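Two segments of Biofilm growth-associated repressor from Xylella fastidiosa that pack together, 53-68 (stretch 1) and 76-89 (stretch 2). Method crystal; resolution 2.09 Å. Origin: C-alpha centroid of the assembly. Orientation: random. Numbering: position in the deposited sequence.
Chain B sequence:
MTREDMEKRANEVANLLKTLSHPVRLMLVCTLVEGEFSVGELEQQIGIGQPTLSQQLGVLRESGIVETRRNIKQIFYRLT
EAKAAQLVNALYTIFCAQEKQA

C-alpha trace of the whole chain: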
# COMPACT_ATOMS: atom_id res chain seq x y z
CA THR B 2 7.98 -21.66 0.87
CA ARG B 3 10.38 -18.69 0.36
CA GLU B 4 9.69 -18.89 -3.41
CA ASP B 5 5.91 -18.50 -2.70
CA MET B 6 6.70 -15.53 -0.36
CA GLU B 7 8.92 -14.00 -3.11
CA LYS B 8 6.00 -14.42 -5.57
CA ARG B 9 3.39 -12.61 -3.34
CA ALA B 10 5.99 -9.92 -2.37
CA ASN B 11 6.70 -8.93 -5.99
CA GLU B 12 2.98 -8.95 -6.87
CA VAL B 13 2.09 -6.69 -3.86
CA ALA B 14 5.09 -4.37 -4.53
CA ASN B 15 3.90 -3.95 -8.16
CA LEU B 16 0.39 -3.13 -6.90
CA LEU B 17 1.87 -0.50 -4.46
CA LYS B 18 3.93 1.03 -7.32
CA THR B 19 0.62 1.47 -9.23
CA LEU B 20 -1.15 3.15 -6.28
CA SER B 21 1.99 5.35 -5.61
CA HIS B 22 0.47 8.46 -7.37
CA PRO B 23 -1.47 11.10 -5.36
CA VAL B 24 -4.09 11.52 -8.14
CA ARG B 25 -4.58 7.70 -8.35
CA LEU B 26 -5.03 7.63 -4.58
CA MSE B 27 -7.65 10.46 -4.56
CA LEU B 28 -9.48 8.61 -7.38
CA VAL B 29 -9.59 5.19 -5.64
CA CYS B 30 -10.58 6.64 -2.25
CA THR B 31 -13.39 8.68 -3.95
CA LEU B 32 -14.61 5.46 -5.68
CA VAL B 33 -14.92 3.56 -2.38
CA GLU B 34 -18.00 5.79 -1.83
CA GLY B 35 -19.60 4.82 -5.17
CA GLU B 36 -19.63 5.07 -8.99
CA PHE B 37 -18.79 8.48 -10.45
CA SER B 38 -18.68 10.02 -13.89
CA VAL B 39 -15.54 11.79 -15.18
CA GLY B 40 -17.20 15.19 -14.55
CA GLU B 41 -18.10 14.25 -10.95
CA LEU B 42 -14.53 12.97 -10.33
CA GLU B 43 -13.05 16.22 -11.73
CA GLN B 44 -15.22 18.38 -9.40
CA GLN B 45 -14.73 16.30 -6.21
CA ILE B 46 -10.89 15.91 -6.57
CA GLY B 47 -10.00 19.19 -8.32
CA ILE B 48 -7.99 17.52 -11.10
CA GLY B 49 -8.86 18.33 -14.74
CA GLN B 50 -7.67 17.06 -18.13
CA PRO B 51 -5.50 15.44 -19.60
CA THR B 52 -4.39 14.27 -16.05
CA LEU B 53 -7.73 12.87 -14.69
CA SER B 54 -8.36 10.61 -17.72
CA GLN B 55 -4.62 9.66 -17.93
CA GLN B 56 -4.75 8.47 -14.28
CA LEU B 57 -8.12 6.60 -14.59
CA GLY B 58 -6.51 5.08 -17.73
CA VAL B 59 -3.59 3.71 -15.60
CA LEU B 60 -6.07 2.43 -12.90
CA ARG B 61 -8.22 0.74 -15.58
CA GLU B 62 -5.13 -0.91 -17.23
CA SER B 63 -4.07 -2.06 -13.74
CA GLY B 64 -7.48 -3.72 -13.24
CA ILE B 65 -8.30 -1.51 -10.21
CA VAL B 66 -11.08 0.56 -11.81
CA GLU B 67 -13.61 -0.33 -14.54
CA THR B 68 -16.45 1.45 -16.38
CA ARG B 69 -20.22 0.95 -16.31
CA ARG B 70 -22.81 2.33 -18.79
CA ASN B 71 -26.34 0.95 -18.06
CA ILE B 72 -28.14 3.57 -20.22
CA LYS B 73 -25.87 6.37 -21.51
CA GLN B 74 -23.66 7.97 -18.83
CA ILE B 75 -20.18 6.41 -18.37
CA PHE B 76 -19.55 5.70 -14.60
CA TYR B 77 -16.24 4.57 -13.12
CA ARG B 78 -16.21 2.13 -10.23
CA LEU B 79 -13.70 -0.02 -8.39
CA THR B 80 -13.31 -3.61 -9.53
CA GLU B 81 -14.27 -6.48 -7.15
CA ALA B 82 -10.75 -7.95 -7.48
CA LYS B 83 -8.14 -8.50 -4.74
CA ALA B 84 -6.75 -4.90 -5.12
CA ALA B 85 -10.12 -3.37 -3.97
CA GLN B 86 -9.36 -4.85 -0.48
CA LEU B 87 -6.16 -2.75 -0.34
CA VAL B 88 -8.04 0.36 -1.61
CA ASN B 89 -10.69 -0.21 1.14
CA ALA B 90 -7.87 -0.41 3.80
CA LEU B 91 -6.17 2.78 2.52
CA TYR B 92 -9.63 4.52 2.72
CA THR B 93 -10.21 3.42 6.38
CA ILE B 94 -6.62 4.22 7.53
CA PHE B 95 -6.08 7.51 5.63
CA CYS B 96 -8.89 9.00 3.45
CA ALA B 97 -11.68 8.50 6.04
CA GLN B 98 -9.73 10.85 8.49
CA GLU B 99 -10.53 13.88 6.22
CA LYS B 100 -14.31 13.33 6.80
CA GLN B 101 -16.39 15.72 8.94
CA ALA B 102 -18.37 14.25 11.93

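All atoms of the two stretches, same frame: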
# COMPACT_ATOMS: atom_id res chain seq x y z
N LEU B 53 -6.65 13.72 -15.21
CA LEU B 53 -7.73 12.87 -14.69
C LEU B 53 -7.99 11.63 -15.54
O LEU B 53 -8.01 10.53 -14.99
CB LEU B 53 -9.02 13.69 -14.46
CG LEU B 53 -10.11 13.06 -13.60
CD1 LEU B 53 -9.96 13.45 -12.14
CD2 LEU B 53 -11.46 13.52 -14.06
N SER B 54 -8.14 11.78 -16.86
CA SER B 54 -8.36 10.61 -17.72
C SER B 54 -7.09 9.79 -17.95
O SER B 54 -7.21 8.60 -18.22
CB SER B 54 -9.04 10.99 -19.04
OG SER B 54 -10.45 10.87 -18.92
N GLN B 55 -5.89 10.40 -17.82
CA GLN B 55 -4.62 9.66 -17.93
C GLN B 55 -4.50 8.70 -16.75
O GLN B 55 -4.23 7.50 -16.94
CB GLN B 55 -3.40 10.60 -17.93
CG GLN B 55 -3.20 11.37 -19.23
CD GLN B 55 -2.15 12.46 -19.13
OE1 GLN B 55 -1.65 12.80 -18.06
NE2 GLN B 55 -1.80 13.03 -20.27
N GLN B 56 -4.80 9.22 -15.54
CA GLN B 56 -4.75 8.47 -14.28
C GLN B 56 -5.81 7.40 -14.13
O GLN B 56 -5.48 6.31 -13.64
CB GLN B 56 -4.64 9.41 -13.07
CG GLN B 56 -3.38 10.32 -13.11
CD GLN B 56 -2.12 9.52 -13.32
OE1 GLN B 56 -1.88 8.53 -12.63
NE2 GLN B 56 -1.32 9.88 -14.33
N LEU B 57 -7.06 7.64 -14.60
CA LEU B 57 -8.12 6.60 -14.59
C LEU B 57 -7.74 5.52 -15.62
O LEU B 57 -8.08 4.35 -15.46
CB LEU B 57 -9.52 7.18 -14.91
CG LEU B 57 -10.21 8.04 -13.82
CD1 LEU B 57 -11.23 9.03 -14.44
CD2 LEU B 57 -10.92 7.17 -12.77
N GLY B 58 -7.04 5.95 -16.68
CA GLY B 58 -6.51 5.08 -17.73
C GLY B 58 -5.54 4.08 -17.13
O GLY B 58 -5.78 2.88 -17.25
N VAL B 59 -4.55 4.56 -16.35
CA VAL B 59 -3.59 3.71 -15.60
C VAL B 59 -4.33 2.75 -14.65
O VAL B 59 -4.03 1.56 -14.65
CB VAL B 59 -2.52 4.55 -14.85
CG1 VAL B 59 -1.66 3.67 -13.93
CG2 VAL B 59 -1.64 5.33 -15.83
N LEU B 60 -5.30 3.24 -13.88
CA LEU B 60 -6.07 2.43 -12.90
C LEU B 60 -6.91 1.38 -13.57
O LEU B 60 -7.18 0.34 -12.97
CB LEU B 60 -6.97 3.36 -12.05
CG LEU B 60 -6.26 4.23 -11.01
CD1 LEU B 60 -7.23 5.25 -10.39
CD2 LEU B 60 -5.57 3.37 -9.90
N ARG B 61 -7.41 1.67 -14.78
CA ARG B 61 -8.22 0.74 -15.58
C ARG B 61 -7.30 -0.33 -16.14
O ARG B 61 -7.65 -1.51 -16.07
CB ARG B 61 -8.94 1.48 -16.73
CG ARG B 61 -10.46 1.53 -16.63
CD ARG B 61 -11.08 2.09 -17.90
NE ARG B 61 -11.94 1.13 -18.61
CZ ARG B 61 -12.08 1.09 -19.94
NH1 ARG B 61 -11.38 1.91 -20.70
NH2 ARG B 61 -12.88 0.19 -20.50
N GLU B 62 -6.13 0.06 -16.69
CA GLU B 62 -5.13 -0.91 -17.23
C GLU B 62 -4.70 -1.85 -16.12
O GLU B 62 -4.64 -3.07 -16.31
CB GLU B 62 -3.87 -0.21 -17.75
CG GLU B 62 -4.07 0.91 -18.75
CD GLU B 62 -4.15 0.55 -20.21
OE1 GLU B 62 -3.61 1.33 -21.03
OE2 GLU B 62 -4.78 -0.48 -20.54
N SER B 63 -4.47 -1.29 -14.91
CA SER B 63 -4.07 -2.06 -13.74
C SER B 63 -5.15 -2.98 -13.18
O SER B 63 -4.87 -3.77 -12.29
CB SER B 63 -3.48 -1.15 -12.68
OG SER B 63 -2.55 -0.27 -13.30
N GLY B 64 -6.37 -2.88 -13.70
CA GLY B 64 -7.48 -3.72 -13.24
C GLY B 64 -8.10 -3.29 -11.92
O GLY B 64 -8.83 -4.06 -11.29
N ILE B 65 -7.85 -2.04 -11.51
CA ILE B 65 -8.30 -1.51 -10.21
C ILE B 65 -9.65 -0.80 -10.35
O ILE B 65 -10.49 -0.84 -9.44
CB ILE B 65 -7.18 -0.59 -9.61
CG1 ILE B 65 -5.90 -1.43 -9.28
CG2 ILE B 65 -7.66 0.15 -8.34
CD1 ILE B 65 -4.64 -0.59 -9.01
N VAL B 66 -9.86 -0.15 -11.50
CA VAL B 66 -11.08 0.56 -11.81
C VAL B 66 -11.61 0.01 -13.14
O VAL B 66 -10.85 -0.44 -13.99
CB VAL B 66 -10.81 2.10 -11.84
CG1 VAL B 66 -11.99 2.88 -12.44
CG2 VAL B 66 -10.47 2.63 -10.45
N GLU B 67 -12.92 0.06 -13.32
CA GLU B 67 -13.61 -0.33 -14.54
C GLU B 67 -14.75 0.67 -14.83
O GLU B 67 -15.09 1.48 -13.96
CB GLU B 67 -14.13 -1.77 -14.44
CG GLU B 67 -15.11 -2.02 -13.30
CD GLU B 67 -15.67 -3.43 -13.30
OE1 GLU B 67 -15.42 -4.17 -14.27
OE2 GLU B 67 -16.36 -3.79 -12.32
N THR B 68 -15.35 0.58 -16.01
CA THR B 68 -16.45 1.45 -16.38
C THR B 68 -17.78 0.70 -16.39
O THR B 68 -17.83 -0.54 -16.52
CB THR B 68 -16.18 2.19 -17.71
OG1 THR B 68 -16.11 1.24 -18.78
CG2 THR B 68 -14.93 3.07 -17.66
N PHE B 76 -19.95 5.62 -16.02
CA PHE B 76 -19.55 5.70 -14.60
C PHE B 76 -18.34 4.82 -14.35
O PHE B 76 -18.30 3.67 -14.81
CB PHE B 76 -20.67 5.23 -13.65
CG PHE B 76 -21.88 6.13 -13.67
CD1 PHE B 76 -21.87 7.36 -13.03
CD2 PHE B 76 -23.02 5.76 -14.37
CE1 PHE B 76 -22.97 8.21 -13.09
CE2 PHE B 76 -24.14 6.60 -14.42
CZ PHE B 76 -24.11 7.81 -13.76
N TYR B 77 -17.41 5.33 -13.55
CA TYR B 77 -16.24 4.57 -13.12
C TYR B 77 -16.56 4.00 -11.76
O TYR B 77 -17.31 4.60 -11.01
CB TYR B 77 -15.00 5.46 -13.06
CG TYR B 77 -14.55 5.95 -14.42
CD1 TYR B 77 -13.49 5.34 -15.09
CD2 TYR B 77 -15.13 7.07 -15.01
CE1 TYR B 77 -13.03 5.82 -16.31
CE2 TYR B 77 -14.68 7.55 -16.24
CZ TYR B 77 -13.64 6.92 -16.89
OH TYR B 77 -13.18 7.40 -18.10
N ARG B 78 -16.01 2.85 -11.46
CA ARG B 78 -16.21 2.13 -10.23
C ARG B 78 -14.98 1.26 -10.00
O ARG B 78 -14.27 0.93 -10.96
CB ARG B 78 -17.46 1.22 -10.33
CG ARG B 78 -17.47 0.25 -11.52
CD ARG B 78 -18.63 -0.74 -11.47
NE ARG B 78 -18.31 -1.91 -10.65
CZ ARG B 78 -19.21 -2.72 -10.09
NH1 ARG B 78 -20.51 -2.48 -10.24
NH2 ARG B 78 -18.82 -3.75 -9.36
N LEU B 79 -14.77 0.87 -8.76
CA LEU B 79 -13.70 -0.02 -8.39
C LEU B 79 -14.03 -1.42 -8.88
O LEU B 79 -15.20 -1.80 -8.94
CB LEU B 79 -13.59 -0.06 -6.86
CG LEU B 79 -13.03 1.17 -6.17
CD1 LEU B 79 -13.10 0.99 -4.66
CD2 LEU B 79 -11.58 1.44 -6.61
N THR B 80 -13.01 -2.22 -9.17
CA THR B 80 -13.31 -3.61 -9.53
C THR B 80 -13.55 -4.39 -8.22
O THR B 80 -13.38 -3.82 -7.13
CB THR B 80 -12.24 -4.21 -10.42
OG1 THR B 80 -10.99 -4.19 -9.74
CG2 THR B 80 -12.13 -3.50 -11.75
N GLU B 81 -14.00 -5.64 -8.32
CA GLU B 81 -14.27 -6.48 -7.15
C GLU B 81 -13.10 -7.44 -6.89
O GLU B 81 -13.18 -8.34 -6.04
CB GLU B 81 -15.61 -7.21 -7.30
CG GLU B 81 -16.82 -6.31 -7.14
CD GLU B 81 -18.14 -7.06 -7.14
OE1 GLU B 81 -18.57 -7.50 -8.22
OE2 GLU B 81 -18.73 -7.21 -6.04
N ALA B 82 -11.98 -7.18 -7.58
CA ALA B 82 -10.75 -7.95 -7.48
C ALA B 82 -10.05 -7.73 -6.15
O ALA B 82 -10.44 -6.86 -5.36
CB ALA B 82 -9.82 -7.56 -8.63
N LYS B 83 -8.99 -8.51 -5.93
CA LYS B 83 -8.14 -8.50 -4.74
C LYS B 83 -7.65 -7.09 -4.36
O LYS B 83 -7.68 -6.77 -3.19
CB LYS B 83 -6.96 -9.49 -4.96
CG LYS B 83 -6.05 -9.69 -3.75
CD LYS B 83 -6.73 -10.48 -2.66
CE LYS B 83 -5.77 -10.73 -1.54
NZ LYS B 83 -6.49 -10.96 -0.28
N ALA B 84 -7.23 -6.27 -5.33
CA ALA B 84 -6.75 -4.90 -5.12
C ALA B 84 -7.77 -3.95 -4.42
O ALA B 84 -7.36 -2.99 -3.75
CB ALA B 84 -6.33 -4.30 -6.44
N ALA B 85 -9.08 -4.19 -4.59
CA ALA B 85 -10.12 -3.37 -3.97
C ALA B 85 -10.06 -3.47 -2.44
O ALA B 85 -10.41 -2.51 -1.74
CB ALA B 85 -11.50 -3.77 -4.47
N GLN B 86 -9.54 -4.61 -1.93
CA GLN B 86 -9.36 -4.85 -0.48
C GLN B 86 -8.28 -3.90 0.05
O GLN B 86 -8.43 -3.33 1.12
CB GLN B 86 -8.95 -6.32 -0.21
CG GLN B 86 -10.03 -7.40 -0.49
CD GLN B 86 -9.48 -8.84 -0.37
OE1 GLN B 86 -8.53 -9.13 0.36
NE2 GLN B 86 -10.06 -9.79 -1.11
N LEU B 87 -7.23 -3.67 -0.74
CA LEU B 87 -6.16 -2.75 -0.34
C LEU B 87 -6.69 -1.31 -0.37
O LEU B 87 -6.44 -0.54 0.57
CB LEU B 87 -4.90 -2.93 -1.21
CG LEU B 87 -3.74 -1.90 -0.96
CD1 LEU B 87 -3.26 -1.93 0.50
CD2 LEU B 87 -2.58 -2.14 -1.91
N VAL B 88 -7.43 -0.97 -1.43
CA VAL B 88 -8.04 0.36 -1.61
C VAL B 88 -8.94 0.65 -0.39
O VAL B 88 -8.81 1.69 0.23
CB VAL B 88 -8.83 0.49 -2.93
CG1 VAL B 88 -9.56 1.83 -3.00
CG2 VAL B 88 -7.91 0.34 -4.15
N ASN B 89 -9.81 -0.33 -0.02
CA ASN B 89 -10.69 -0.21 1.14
C ASN B 89 -9.91 0.03 2.45
O ASN B 89 -10.37 0.81 3.28
CB ASN B 89 -11.60 -1.44 1.23
CG ASN B 89 -12.85 -1.32 0.38
OD1 ASN B 89 -13.12 -2.16 -0.48
ND2 ASN B 89 -13.63 -0.27 0.58

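The ring of Tyr77 is held between two methyl groups on opposite faces, one from a helix and one from a strand of the same stretch. Leu57 CD1 lies 4.0 Å from the centroid of the Tyr77 ring and 11° off its normal, so the methyl sits almost centrally over one face. Thr68 CG2 lies over the other, also 4.0 Å from the centroid but 29° off the normal, a more displaced CH-pi contact that brings Thr68 CG2 to 3.6 Å from Tyr77 CE1. At the ring edge, Val66 CG1 approaches Tyr77 CD1 at 3.9 Å. Enclosure from three directions agrees with the 115 Å² of Tyr77 covered by stretch 1, the largest such area in the contact, whose total burial is 699 Å² summed over both sides.

Tyr77 lies in a short antiparallel pairing of strands 66-68 and 76-79, whose axes approach to 4.6 Å with 146° between their directions. Glu67 and Arg78 form the hydrogen-bonded pair: Glu67 N donates to Arg78 O at 2.9 Å with a nearly linear angle of 170°, and Arg78 N donates to Glu67 O at 3.0 Å and 150°. The flanking pairs are non-hydrogen-bonded and correspondingly closer, with CA-CA separations of 4.3 Å for Val66 and Leu79 and 4.5 Å for Thr68 and Tyr77. CA-H...O contacts supplement the pairing, among them Val66 CA to Arg78 O and Thr68 CA to Phe76 O, each 3.3 Å.

Alternation along the strands puts Thr68 and Tyr77 on one face of the sheet and Glu67 and Arg78 on the other. There the two charged side chains form a salt bridge, Glu67 OE2 to Arg78 NE at 3.2 Å, so the pair is joined through both backbone and side chains.

Beyond the strand pairing, Thr80 binds the turn that follows the helix. Its backbone Thr80 N donates to Ile65 O at 2.9 Å and 163°, while Thr80 OG1 donates to Gly64 O at 2.7 Å. Gly64, the first residue after the helix to leave helical phi/psi, sits in a Schellman motif with two bonds back into the last turn; its phi/psi of 77/18 has a positive phi, which by itself favours glycine; the turn leads the chain from the helix into strand 66-68.

Although the CA-to-CB bond of Ile65 points away from stretch 2, its side chain still reaches an apolar cluster. Ile65 CG1 lies 4.1 Å from Ala84 CB, and Ile65 CG2 lies 4.2 Å from Val88 CG2, extending the contact from the strand to the following helix.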